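Local coordinates for fucolectin-related protein (Streptococcus pneumoniae, PDB 2J22) that binds fucose as a carbohydrate-binding module of a pneumococcal virulence factor and probably recognises fucosylated blood group antigens, at residues A[22-27]-A[57-62]; A[52-57]-A[134-139]; A[84-89]-A[128-133]. One frame throughout, in Å; residues are numbered along the deposited sequence.

Interaction 1: residues A[22-27]-A[57-62]; sequences RQSSTD and PSWWEI
R22 and E61 meet as a hydrogen-bonded antiparallel pair and again through a side-chain salt bridge. In that bridge E61 OE1 accepts from R22 NE and from R22 NH2, at 2.9 Å each. Both nitrogens come from the same face of the carboxylate, while OE1 lies near the guanidinium plane. W59 CH2 lies over one guanidinium face, 3.8 Å above the plane of R22 and over its centre.

S24 sits over one face of the W59 ring. S24 CB makes a CH-pi contact, 3.5 Å from the centroid of the five-membered ring. S24 OG lies between the backbone N and the carbonyl carbon (chi1 58°), which lets it accept from W59 N at 3.3 Å. S24 N returns a bond to W59 O. Q23 OE1 meets W60 CD1 at the ring edge, 3.4 Å away.

Q23 NE2 donates to T26 OG1 within its own segment and to G30 O. D55 binds S24 OG, and S32 takes W60 NE1. R127 pairs with E61 OE2. The contact joins outermost strand 20-23 to strand 59-64 in the five-stranded antiparallel sheet of this galactose-binding-like fold. Arginines at both E61 oxygens would favour the charged carboxylate.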
ATOM      1  N   ARG A  22       7.841  -0.894   5.451  1.00 24.58           N
ATOM      2  CA  ARG A  22       8.886   0.078   5.224  1.00 26.31           C
ATOM      3  C   ARG A  22       8.591   0.902   3.950  1.00 25.51           C
ATOM      4  O   ARG A  22       7.710   0.546   3.166  1.00 25.50           O
ATOM      5  CB  ARG A  22      10.271  -0.613   5.156  1.00 26.27           C
ATOM      6  CG  ARG A  22      10.477  -1.389   3.908  1.00 29.95           C
ATOM      7  CD  ARG A  22      11.651  -2.345   3.948  1.00 31.98           C
ATOM      8  NE  ARG A  22      11.712  -3.055   2.665  1.00 35.74           N
ATOM      9  CZ  ARG A  22      12.718  -2.906   1.824  1.00 33.70           C
ATOM     10  NH1 ARG A  22      13.723  -2.097   2.149  1.00 36.22           N
ATOM     11  NH2 ARG A  22      12.735  -3.552   0.676  1.00 32.13           N
ATOM     12  N   GLN A  23       9.347   1.969   3.725  1.00 24.91           N
ATOM     13  CA  GLN A  23       9.084   2.779   2.534  1.00 24.54           C
ATOM     14  C   GLN A  23      10.350   3.508   2.130  1.00 25.03           C
ATOM     15  O   GLN A  23      11.333   3.507   2.868  1.00 26.24           O
ATOM     16  CB  GLN A  23       7.869   3.737   2.768  1.00 23.30           C
ATOM     17  CG  GLN A  23       7.993   4.771   3.927  1.00 22.63           C
ATOM     18  CD  GLN A  23       6.668   5.503   4.296  1.00 19.78           C
ATOM     19  OE1 GLN A  23       5.564   5.198   3.755  1.00 20.03           O
ATOM     20  NE2 GLN A  23       6.776   6.487   5.129  1.00 19.52           N
ATOM     21  N   SER A  24      10.329   4.103   0.957  1.00 26.27           N
ATOM     22  CA  SER A  24      11.475   4.724   0.330  1.00 26.40           C
ATOM     23  C   SER A  24      12.034   5.841   1.216  1.00 27.07           C
ATOM     24  O   SER A  24      13.257   5.973   1.320  1.00 27.62           O
ATOM     25  CB  SER A  24      11.080   5.239  -1.044  1.00 27.14           C
ATOM     26  OG  SER A  24      10.007   6.170  -0.894  1.00 25.70           O
ATOM     27  N   SER A  25      11.164   6.634   1.860  1.00 25.21           N
ATOM     28  CA  SER A  25      11.650   7.632   2.815  1.00 23.82           C
ATOM     29  C   SER A  25      10.444   8.116   3.629  1.00 23.75           C
ATOM     30  O   SER A  25       9.329   7.745   3.363  1.00 21.18           O
ATOM     31  CB  SER A  25      12.326   8.830   2.112  1.00 22.37           C
ATOM     32  OG  SER A  25      11.384   9.491   1.267  1.00 22.82           O
ATOM     33  N   THR A  26      10.642   8.994   4.588  1.00 25.15           N
ATOM     34  CA  THR A  26       9.479   9.433   5.369  1.00 26.25           C
ATOM     35  C   THR A  26       9.496  10.943   5.505  1.00 27.51           C
ATOM     36  O   THR A  26      10.572  11.551   5.768  1.00 27.00           O
ATOM     37  CB  THR A  26       9.564   8.785   6.750  1.00 26.76           C
ATOM     38  OG1 THR A  26       9.434   7.351   6.640  1.00 27.97           O
ATOM     39  CG2 THR A  26       8.433   9.250   7.669  1.00 24.26           C
ATOM     40  N   ASP A  27       8.334  11.565   5.315  1.00 26.64           N
ATOM     41  CA  ASP A  27       8.228  13.012   5.509  1.00 27.53           C
ATOM     42  C   ASP A  27       7.000  13.283   6.372  1.00 26.43           C
ATOM     43  O   ASP A  27       6.072  12.493   6.379  1.00 24.78           O
ATOM     44  CB  ASP A  27       8.092  13.675   4.161  1.00 28.43           C
ATOM     45  CG  ASP A  27       8.929  14.934   4.022  1.00 32.79           C
ATOM     46  OD1 ASP A  27       9.654  15.286   4.961  1.00 34.17           O
ATOM     47  OD2 ASP A  27       8.902  15.638   2.986  1.00 34.19           O
ATOM     48  N   PRO A  57      11.738   6.286  -7.689  1.00 25.79           N
ATOM     49  CA  PRO A  57      10.377   6.596  -7.240  1.00 24.15           C
ATOM     50  C   PRO A  57      10.147   6.551  -5.736  1.00 22.96           C
ATOM     51  O   PRO A  57      10.907   5.941  -4.977  1.00 23.31           O
ATOM     52  CB  PRO A  57       9.570   5.425  -7.856  1.00 26.34           C
ATOM     53  CG  PRO A  57      10.541   4.267  -7.822  1.00 23.68           C
ATOM     54  CD  PRO A  57      11.902   4.846  -8.033  1.00 23.96           C
ATOM     55  N   SER A  58       9.018   7.116  -5.313  1.00 22.77           N
ATOM     56  CA  SER A  58       8.421   6.779  -4.029  1.00 21.49           C
ATOM     57  C   SER A  58       7.742   5.409  -4.027  1.00 20.66           C
ATOM     58  O   SER A  58       7.024   5.056  -4.965  1.00 21.93           O
ATOM     59  CB  SER A  58       7.401   7.850  -3.583  1.00 19.81           C
ATOM     60  OG  SER A  58       7.962   9.158  -3.678  1.00 18.93           O
ATOM     61  N   TRP A  59       7.940   4.642  -2.944  1.00 20.72           N
ATOM     62  CA  TRP A  59       7.298   3.355  -2.832  1.00 19.02           C
ATOM     63  C   TRP A  59       7.072   3.033  -1.338  1.00 19.16           C
ATOM     64  O   TRP A  59       7.635   3.658  -0.464  1.00 19.65           O
ATOM     65  CB  TRP A  59       8.128   2.251  -3.562  1.00 18.47           C
ATOM     66  CG  TRP A  59       9.582   2.170  -3.052  1.00 21.67           C
ATOM     67  CD1 TRP A  59      10.678   2.699  -3.644  1.00 23.92           C
ATOM     68  CD2 TRP A  59      10.047   1.509  -1.870  1.00 22.74           C
ATOM     69  NE1 TRP A  59      11.806   2.439  -2.893  1.00 21.07           N
ATOM     70  CE2 TRP A  59      11.442   1.710  -1.794  1.00 24.84           C
ATOM     71  CE3 TRP A  59       9.417   0.766  -0.847  1.00 26.27           C
ATOM     72  CZ2 TRP A  59      12.221   1.227  -0.724  1.00 23.49           C
ATOM     73  CZ3 TRP A  59      10.174   0.278   0.214  1.00 25.85           C
ATOM     74  CH2 TRP A  59      11.586   0.499   0.257  1.00 27.65           C
ATOM     75  N   TRP A  60       6.252   2.030  -1.103  1.00 18.72           N
ATOM     76  CA  TRP A  60       5.934   1.514   0.222  1.00 19.14           C
ATOM     77  C   TRP A  60       5.763  -0.005   0.141  1.00 19.67           C
ATOM     78  O   TRP A  60       5.296  -0.562  -0.869  1.00 18.33           O
ATOM     79  CB  TRP A  60       4.659   2.213   0.753  1.00 17.59           C
ATOM     80  CG  TRP A  60       4.027   1.640   1.994  1.00 15.47           C
ATOM     81  CD1 TRP A  60       3.981   2.236   3.212  1.00 14.45           C
ATOM     82  CD2 TRP A  60       3.211   0.476   2.081  1.00 16.08           C
ATOM     83  NE1 TRP A  60       3.227   1.480   4.065  1.00 19.70           N
ATOM     84  CE2 TRP A  60       2.722   0.412   3.393  1.00 15.72           C
ATOM     85  CE3 TRP A  60       2.795  -0.509   1.153  1.00 14.81           C
ATOM     86  CZ2 TRP A  60       1.937  -0.646   3.865  1.00 18.19           C
ATOM     87  CZ3 TRP A  60       1.970  -1.548   1.594  1.00 17.75           C
ATOM     88  CH2 TRP A  60       1.564  -1.617   2.953  1.00 19.86           C
ATOM     89  N   GLU A  61       6.149  -0.697   1.204  1.00 21.57           N
ATOM     90  CA  GLU A  61       6.147  -2.155   1.188  1.00 22.53           C
ATOM     91  C   GLU A  61       5.709  -2.754   2.505  1.00 22.74           C
ATOM     92  O   GLU A  61       5.998  -2.189   3.587  1.00 24.53           O
ATOM     93  CB  GLU A  61       7.574  -2.641   0.972  1.00 22.86           C
ATOM     94  CG  GLU A  61       7.691  -4.042   0.456  1.00 25.56           C
ATOM     95  CD  GLU A  61       9.092  -4.247   0.004  1.00 31.15           C
ATOM     96  OE1 GLU A  61       9.965  -4.461   0.888  1.00 31.28           O
ATOM     97  OE2 GLU A  61       9.304  -4.110  -1.200  1.00 28.59           O
ATOM     98  N   ILE A  62       5.067  -3.923   2.413  1.00 22.69           N
ATOM     99  CA  ILE A  62       4.613  -4.685   3.584  1.00 24.09           C
ATOM    100  C   ILE A  62       5.134  -6.122   3.459  1.00 24.69           C
ATOM    101  O   ILE A  62       5.088  -6.716   2.375  1.00 23.26           O
ATOM    102  CB  ILE A  62       3.090  -4.660   3.729  1.00 23.18           C
ATOM    103  CG1 ILE A  62       2.674  -5.385   5.026  1.00 22.23           C
ATOM    104  CG2 ILE A  62       2.408  -5.250   2.448  1.00 25.65           C
ATOM    105  CD1 ILE A  62       1.213  -5.321   5.343  1.00 21.13           C
TER

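Interaction 2: residues A[52-57]-A[134-139]; sequences TKEDSP and GIPLSL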
ATOM      1  N   THR A  52       5.930   9.763   1.977  1.00 21.11           N
ATOM      2  CA  THR A  52       7.349   9.756   1.613  1.00 20.89           C
ATOM      3  C   THR A  52       7.823  11.161   1.303  1.00 22.44           C
ATOM      4  O   THR A  52       7.018  12.094   1.117  1.00 21.55           O
ATOM      5  CB  THR A  52       7.651   8.766   0.427  1.00 22.25           C
ATOM      6  OG1 THR A  52       7.059   9.294  -0.767  1.00 23.23           O
ATOM      7  CG2 THR A  52       6.892   7.365   0.609  1.00 20.13           C
ATOM      8  N   LYS A  53       9.145  11.328   1.231  1.00 22.88           N
ATOM      9  CA  LYS A  53       9.730  12.433   0.511  1.00 23.55           C
ATOM     10  C   LYS A  53       9.444  12.374  -0.983  1.00 25.18           C
ATOM     11  O   LYS A  53       8.833  11.432  -1.476  1.00 22.42           O
ATOM     12  CB  LYS A  53      11.216  12.487   0.747  1.00 24.89           C
ATOM     13  CG  LYS A  53      11.524  12.916   2.196  1.00 25.31           C
ATOM     14  CD  LYS A  53      12.973  12.625   2.535  1.00 32.20           C
ATOM     15  CE  LYS A  53      13.531  13.543   3.590  1.00 36.30           C
ATOM     16  NZ  LYS A  53      12.881  13.330   4.902  1.00 39.83           N
ATOM     17  N   GLU A  54      10.010  13.329  -1.715  1.00 24.64           N
ATOM     18  CA  GLU A  54       9.730  13.406  -3.143  1.00 24.81           C
ATOM     19  C   GLU A  54      10.687  12.479  -3.921  1.00 24.15           C
ATOM     20  O   GLU A  54      11.642  12.921  -4.574  1.00 23.10           O
ATOM     21  CB  GLU A  54       9.857  14.831  -3.610  1.00 26.31           C
ATOM     22  CG  GLU A  54       8.817  15.790  -3.025  1.00 29.40           C
ATOM     23  CD  GLU A  54       9.256  17.221  -3.274  1.00 35.93           C
ATOM     24  OE1 GLU A  54      10.191  17.715  -2.600  1.00 37.74           O
ATOM     25  OE2 GLU A  54       8.738  17.821  -4.214  1.00 39.89           O
ATOM     26  N   ASP A  55      10.460  11.181  -3.816  1.00 22.94           N
ATOM     27  CA  ASP A  55      11.507  10.214  -4.205  1.00 24.38           C
ATOM     28  C   ASP A  55      11.412   9.810  -5.676  1.00 24.22           C
ATOM     29  O   ASP A  55      10.414  10.134  -6.363  1.00 23.95           O
ATOM     30  CB  ASP A  55      11.423   8.927  -3.342  1.00 24.15           C
ATOM     31  CG  ASP A  55      11.850   9.141  -1.934  1.00 25.45           C
ATOM     32  OD1 ASP A  55      12.751   9.987  -1.653  1.00 30.11           O
ATOM     33  OD2 ASP A  55      11.339   8.511  -1.015  1.00 24.62           O
ATOM     34  N   SER A  56      12.410   9.040  -6.147  1.00 24.11           N
ATOM     35  CA  SER A  56      12.481   8.696  -7.561  1.00 24.88           C
ATOM     36  C   SER A  56      12.725   7.179  -7.868  1.00 25.19           C
ATOM     37  O   SER A  56      13.807   6.820  -8.307  1.00 26.42           O
ATOM     38  CB  SER A  56      13.586   9.580  -8.236  1.00 23.72           C
ATOM     39  OG  SER A  56      13.422  10.929  -7.883  1.00 24.02           O
ATOM     40  N   PRO A  57      11.738   6.286  -7.689  1.00 25.79           N
ATOM     41  CA  PRO A  57      10.377   6.596  -7.240  1.00 24.15           C
ATOM     42  C   PRO A  57      10.147   6.551  -5.736  1.00 22.96           C
ATOM     43  O   PRO A  57      10.907   5.941  -4.977  1.00 23.31           O
ATOM     44  CB  PRO A  57       9.570   5.425  -7.856  1.00 26.34           C
ATOM     45  CG  PRO A  57      10.541   4.267  -7.822  1.00 23.68           C
ATOM     46  CD  PRO A  57      11.902   4.846  -8.033  1.00 23.96           C
ATOM     47  N   GLY A 134       9.353  11.867  -8.382  1.00 24.96           N
ATOM     48  CA  GLY A 134       9.282  13.191  -7.759  1.00 24.83           C
ATOM     49  C   GLY A 134       8.028  13.356  -6.943  1.00 24.16           C
ATOM     50  O   GLY A 134       7.832  14.417  -6.342  1.00 24.86           O
ATOM     51  N   ILE A 135       7.164  12.343  -6.949  1.00 24.62           N
ATOM     52  CA  ILE A 135       5.856  12.463  -6.315  1.00 24.77           C
ATOM     53  C   ILE A 135       5.923  11.675  -5.017  1.00 23.93           C
ATOM     54  O   ILE A 135       6.436  10.564  -4.998  1.00 22.69           O
ATOM     55  CB  ILE A 135       4.694  11.948  -7.223  1.00 26.20           C
ATOM     56  CG1 ILE A 135       4.777  12.493  -8.684  1.00 25.96           C
ATOM     57  CG2 ILE A 135       3.334  12.160  -6.533  1.00 25.56           C
ATOM     58  CD1 ILE A 135       4.469  14.000  -8.858  1.00 30.03           C
ATOM     59  N   PRO A 136       5.435  12.281  -3.931  1.00 22.71           N
ATOM     60  CA  PRO A 136       5.378  11.601  -2.651  1.00 22.67           C
ATOM     61  C   PRO A 136       4.269  10.558  -2.672  1.00 21.73           C
ATOM     62  O   PRO A 136       3.192  10.749  -3.303  1.00 20.77           O
ATOM     63  CB  PRO A 136       5.045  12.725  -1.638  1.00 23.47           C
ATOM     64  CG  PRO A 136       5.275  14.013  -2.373  1.00 22.81           C
ATOM     65  CD  PRO A 136       4.919  13.641  -3.844  1.00 23.46           C
ATOM     66  N   LEU A 137       4.552   9.428  -2.034  1.00 20.26           N
ATOM     67  CA  LEU A 137       3.494   8.379  -1.853  1.00 20.03           C
ATOM     68  C   LEU A 137       2.864   8.520  -0.476  1.00 20.43           C
ATOM     69  O   LEU A 137       3.562   8.553   0.554  1.00 19.18           O
ATOM     70  CB  LEU A 137       4.028   6.978  -2.159  1.00 19.35           C
ATOM     71  CG  LEU A 137       3.108   5.783  -1.850  1.00 19.08           C
ATOM     72  CD1 LEU A 137       1.950   5.799  -2.900  1.00 16.30           C
ATOM     73  CD2 LEU A 137       3.862   4.501  -2.054  1.00 18.22           C
ATOM     74  N   SER A 138       1.555   8.635  -0.451  1.00 19.82           N
ATOM     75  CA  SER A 138       0.806   8.698   0.801  1.00 18.92           C
ATOM     76  C   SER A 138      -0.372   7.708   0.723  1.00 19.87           C
ATOM     77  O   SER A 138      -1.193   7.754  -0.223  1.00 19.27           O
ATOM     78  CB  SER A 138       0.277  10.115   1.092  1.00 19.91           C
ATOM     79  OG  SER A 138       1.291  11.038   1.485  1.00 19.60           O
ATOM     80  N   LEU A 139      -0.449   6.849   1.721  1.00 19.39           N
ATOM     81  CA  LEU A 139      -1.490   5.837   1.875  1.00 19.49           C
ATOM     82  C   LEU A 139      -2.184   5.972   3.234  1.00 19.73           C
ATOM     83  O   LEU A 139      -1.553   5.903   4.267  1.00 18.82           O
ATOM     84  CB  LEU A 139      -0.829   4.444   1.707  1.00 19.20           C
ATOM     85  CG  LEU A 139       0.063   4.158   0.466  1.00 18.99           C
ATOM     86  CD1 LEU A 139       0.892   2.920   0.459  1.00 15.60           C
ATOM     87  CD2 LEU A 139      -0.960   3.826  -0.605  1.00 12.01           C
TER
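T52 OG1 stands between the backbone N and the carbonyl carbon (chi1 69°), and from there it reaches the backbone of P136 and L137. T52 CG2 lies 4.0 Å from L137 CB. In E54, CG is anti to the carbonyl carbon (chi1 -66°) and runs beside the P136 ring, with E54 CG 4.0 Å from P136 CG.

The T52 hydroxyl works in both directions. It accepts from L137 N at 2.8 Å in a nearly straight bond of 168°. It donates to K53 O, in the carbonyl plane and on a lone pair. T52 N also gives a bond to L137 O, so T52 and L137 are tied twice. At the other end of the contact G134 N donates to D55 O at 2.9 Å. Between these bonds the packing is apolar against carbonyl: P136 CB lies 3.4 Å from T52 O, and E54 CB lies 3.4 Å from G134 O. E54 is the centre of an inverse gamma turn, closed by a weak bond from D55 N to K53 O. G134 has a positive phi, where a side chain would press on the carbonyl before it.

Both segments are mostly loop. Segment 52-57 follows strand 20-23 and leads into strand 59-64 through the cis peptide before P57. Segment 134-139 leaves strand 125-130 and runs into strand 139-146. D55 turns its carboxylate to S24 and S25. The contact joins two loops at one end of the beta sandwich. L137 packs inward on L130 of strand 125-130 and W60 of strand 59-64, while the E54 side is exposed.

Interaction 3: residues A[84-89]-A[128-133]; sequences QRLSNF and ISLRSA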
ATOM      1  N   GLN A  84      -4.472  13.286  -5.903  1.00 28.95           N
ATOM      2  CA  GLN A  84      -4.038  12.905  -7.246  1.00 28.84           C
ATOM      3  C   GLN A  84      -2.718  12.187  -7.227  1.00 27.04           C
ATOM      4  O   GLN A  84      -2.333  11.598  -8.209  1.00 26.14           O
ATOM      5  CB  GLN A  84      -3.913  14.158  -8.171  1.00 30.63           C
ATOM      6  CG  GLN A  84      -2.584  14.945  -8.061  1.00 30.97           C
ATOM      7  CD  GLN A  84      -2.556  15.810  -6.844  1.00 34.26           C
ATOM      8  OE1 GLN A  84      -3.590  16.015  -6.216  1.00 37.88           O
ATOM      9  NE2 GLN A  84      -1.386  16.297  -6.476  1.00 36.62           N
ATOM     10  N   ARG A  85      -1.969  12.310  -6.129  1.00 25.33           N
ATOM     11  CA  ARG A  85      -0.658  11.701  -6.141  1.00 25.25           C
ATOM     12  C   ARG A  85      -0.730  10.169  -6.257  1.00 24.81           C
ATOM     13  O   ARG A  85       0.213   9.575  -6.720  1.00 23.03           O
ATOM     14  CB  ARG A  85       0.085  12.070  -4.873  1.00 24.69           C
ATOM     15  CG  ARG A  85       0.514  13.506  -4.817  1.00 23.70           C
ATOM     16  CD  ARG A  85       1.229  13.865  -3.532  1.00 23.94           C
ATOM     17  NE  ARG A  85       1.756  15.241  -3.549  1.00 26.30           N
ATOM     18  CZ  ARG A  85       2.082  15.955  -2.476  1.00 25.57           C
ATOM     19  NH1 ARG A  85       1.911  15.478  -1.255  1.00 21.74           N
ATOM     20  NH2 ARG A  85       2.546  17.192  -2.619  1.00 26.16           N
ATOM     21  N   LEU A  86      -1.826   9.548  -5.799  1.00 24.41           N
ATOM     22  CA  LEU A  86      -1.948   8.069  -5.855  1.00 25.25           C
ATOM     23  C   LEU A  86      -2.545   7.755  -7.224  1.00 26.88           C
ATOM     24  O   LEU A  86      -3.774   7.531  -7.371  1.00 27.21           O
ATOM     25  CB  LEU A  86      -2.827   7.477  -4.744  1.00 24.30           C
ATOM     26  CG  LEU A  86      -2.878   5.932  -4.661  1.00 25.41           C
ATOM     27  CD1 LEU A  86      -1.476   5.262  -4.559  1.00 24.83           C
ATOM     28  CD2 LEU A  86      -3.742   5.426  -3.511  1.00 26.84           C
ATOM     29  N   SER A  87      -1.687   7.769  -8.227  1.00 26.94           N
ATOM     30  CA  SER A  87      -2.144   7.536  -9.608  1.00 26.66           C
ATOM     31  C   SER A  87      -0.933   7.042 -10.385  1.00 26.35           C
ATOM     32  O   SER A  87       0.194   7.250  -9.940  1.00 23.91           O
ATOM     33  CB  SER A  87      -2.630   8.843 -10.223  1.00 26.63           C
ATOM     34  OG  SER A  87      -1.554   9.756 -10.409  1.00 25.54           O
ATOM     35  N   ASN A  88      -1.150   6.407 -11.538  1.00 24.94           N
ATOM     36  CA  ASN A  88      -0.044   5.895 -12.379  1.00 25.29           C
ATOM     37  C   ASN A  88       0.928   5.109 -11.547  1.00 25.76           C
ATOM     38  O   ASN A  88       2.113   5.488 -11.434  1.00 25.31           O
ATOM     39  CB  ASN A  88       0.676   7.063 -13.099  1.00 27.18           C
ATOM     40  CG  ASN A  88       1.824   6.595 -14.025  1.00 29.30           C
ATOM     41  OD1 ASN A  88       1.871   5.425 -14.455  1.00 34.86           O
ATOM     42  ND2 ASN A  88       2.761   7.501 -14.319  1.00 29.20           N
ATOM     43  N   PHE A  89       0.436   4.021 -10.941  1.00 26.11           N
ATOM     44  CA  PHE A  89       1.270   3.274 -10.016  1.00 25.58           C
ATOM     45  C   PHE A  89       1.258   1.789 -10.240  1.00 26.55           C
ATOM     46  O   PHE A  89       0.397   1.264 -10.891  1.00 27.61           O
ATOM     47  CB  PHE A  89       1.009   3.655  -8.513  1.00 24.55           C
ATOM     48  CG  PHE A  89      -0.336   3.253  -7.990  1.00 25.15           C
ATOM     49  CD1 PHE A  89      -0.516   2.018  -7.359  1.00 24.35           C
ATOM     50  CD2 PHE A  89      -1.440   4.122  -8.111  1.00 23.66           C
ATOM     51  CE1 PHE A  89      -1.822   1.609  -6.834  1.00 24.05           C
ATOM     52  CE2 PHE A  89      -2.670   3.775  -7.616  1.00 25.94           C
ATOM     53  CZ  PHE A  89      -2.898   2.531  -6.961  1.00 26.65           C
ATOM     54  N   ILE A 128       3.906  -1.003  -3.210  1.00 22.34           N
ATOM     55  CA  ILE A 128       3.141  -0.087  -4.055  1.00 20.14           C
ATOM     56  C   ILE A 128       4.209   0.948  -4.479  1.00 20.85           C
ATOM     57  O   ILE A 128       4.880   1.496  -3.606  1.00 21.22           O
ATOM     58  CB  ILE A 128       2.018   0.569  -3.214  1.00 19.77           C
ATOM     59  CG1 ILE A 128       0.932  -0.455  -2.815  1.00 20.23           C
ATOM     60  CG2 ILE A 128       1.416   1.750  -4.034  1.00 20.00           C
ATOM     61  CD1 ILE A 128      -0.110   0.077  -1.849  1.00 17.69           C
ATOM     62  N   SER A 129       4.386   1.218  -5.778  1.00 21.10           N
ATOM     63  CA  SER A 129       5.481   2.073  -6.261  1.00 22.64           C
ATOM     64  C   SER A 129       4.948   2.987  -7.338  1.00 23.96           C
ATOM     65  O   SER A 129       4.417   2.486  -8.382  1.00 22.88           O
ATOM     66  CB  SER A 129       6.642   1.206  -6.846  1.00 25.15           C
ATOM     67  OG  SER A 129       7.846   1.956  -7.116  1.00 25.00           O
ATOM     68  N   LEU A 130       5.151   4.304  -7.156  1.00 23.72           N
ATOM     69  CA  LEU A 130       4.638   5.301  -8.120  1.00 24.01           C
ATOM     70  C   LEU A 130       5.520   5.276  -9.399  1.00 24.88           C
ATOM     71  O   LEU A 130       6.728   5.053  -9.290  1.00 23.23           O
ATOM     72  CB  LEU A 130       4.692   6.687  -7.460  1.00 24.53           C
ATOM     73  CG  LEU A 130       3.830   6.892  -6.194  1.00 24.49           C
ATOM     74  CD1 LEU A 130       3.908   8.366  -5.671  1.00 20.69           C
ATOM     75  CD2 LEU A 130       2.369   6.548  -6.402  1.00 16.75           C
ATOM     76  N   ARG A 131       4.922   5.425 -10.590  1.00 25.40           N
ATOM     77  CA  ARG A 131       5.714   5.448 -11.823  1.00 28.19           C
ATOM     78  C   ARG A 131       6.165   6.860 -12.280  1.00 27.58           C
ATOM     79  O   ARG A 131       7.074   6.986 -13.093  1.00 28.34           O
ATOM     80  CB  ARG A 131       5.005   4.706 -12.972  1.00 28.49           C
ATOM     81  CG  ARG A 131       5.059   3.198 -12.838  1.00 31.10           C
ATOM     82  CD  ARG A 131       6.489   2.567 -12.806  1.00 40.69           C
ATOM     83  NE  ARG A 131       7.066   2.285 -14.138  1.00 42.55           N
ATOM     84  CZ  ARG A 131       6.573   1.382 -15.001  1.00 47.80           C
ATOM     85  NH1 ARG A 131       5.494   0.660 -14.676  1.00 45.63           N
ATOM     86  NH2 ARG A 131       7.154   1.197 -16.192  1.00 47.42           N
ATOM     87  N   SER A 132       5.547   7.910 -11.725  1.00 28.01           N
ATOM     88  CA  SER A 132       6.056   9.286 -11.839  1.00 26.97           C
ATOM     89  C   SER A 132       7.010   9.641 -10.736  1.00 27.99           C
ATOM     90  O   SER A 132       6.608   9.718  -9.544  1.00 27.87           O
ATOM     91  CB  SER A 132       4.902  10.318 -11.886  1.00 28.83           C
ATOM     92  OG  SER A 132       3.866   9.859 -12.760  1.00 29.41           O
ATOM     93  N   ALA A 133       8.291   9.806 -11.117  1.00 25.24           N
ATOM     94  CA  ALA A 133       9.323  10.249 -10.187  1.00 26.26           C
ATOM     95  C   ALA A 133       8.990  11.658  -9.635  1.00 25.22           C
ATOM     96  O   ALA A 133       8.431  12.519 -10.348  1.00 26.74           O
ATOM     97  CB  ALA A 133      10.697  10.303 -10.897  1.00 24.25           C
TER
HETATM   98  O   HOH W   1       2.920   8.216 -10.142  1.00 25.90           O
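F89 and L130 form a non-hydrogen-bonded antiparallel pair, and their side chains share one face of the sheet. This is the tight, buried part of the contact. L130 CD2 reaches F89 CB at 3.8 Å and also lies 3.7 Å from R85 O. F89 CG sits between the backbone N and the carbonyl carbon (chi1 68°). The F89 side chain lies alongside I128, pointing the same way, and F89 CD1 is 3.9 Å from I128 CG2. L86 CD1 is placed over one ring face of F89, 3.6 Å above the plane and toward the rim. I75, I106 and L139 extend this apolar cluster.

The other side is polar and less buried. It is built around N88, where the chain turns a corner and, with F89, makes a G1 beta bulge opposite I106. R131 N donates to N88 O at 2.9 Å. N88 CG is anti to the backbone N (chi1 -179°), which sets CG on the side of R131 and S132. N88 ND2 donates to S132 OG at 3.0 Å, with the hydroxyl 23° out of the amide plane. The N88 side chain crosses that of R131 at about a right angle, and N88 OD1 rests 3.5 Å from R131 CB. The R131 chain then bends away, and its guanidinium pairs with D90. A water accepts from S132 N and lies 2.9 Å from S87 O, to which it probably donates, bridging the two segments.

The chemistry is thus divided. Apolar carbons fill the inner side, and the outer side is held by directional bonds to the backbone and side chain of N88. These bonds hold the entry to strand 89-94 against the exit of strand 125-130.

How the interactions relate
Interactions 1 and 3 belong to one five-stranded antiparallel sheet, in which strands 59-64 and 125-130 are neighbours. W60 O accepts from I128 N at 2.8 Å, and S58 O from L130 N at 3.0 Å. Interaction 2 lies beside both, its centre about 7 Å from that of interaction 1 and about 8 Å from that of interaction 3. It shares P57 with interaction 1. S58 OG and I135 O are 2.5 Å apart, a probable hydrogen bond between interactions 1 and 2. L130 CD1 packs on I135 O and P136 O at 3.4 Å each. The bound calcium ion is about 9 Å from the W60 side chain and about 13 Å from that of L137.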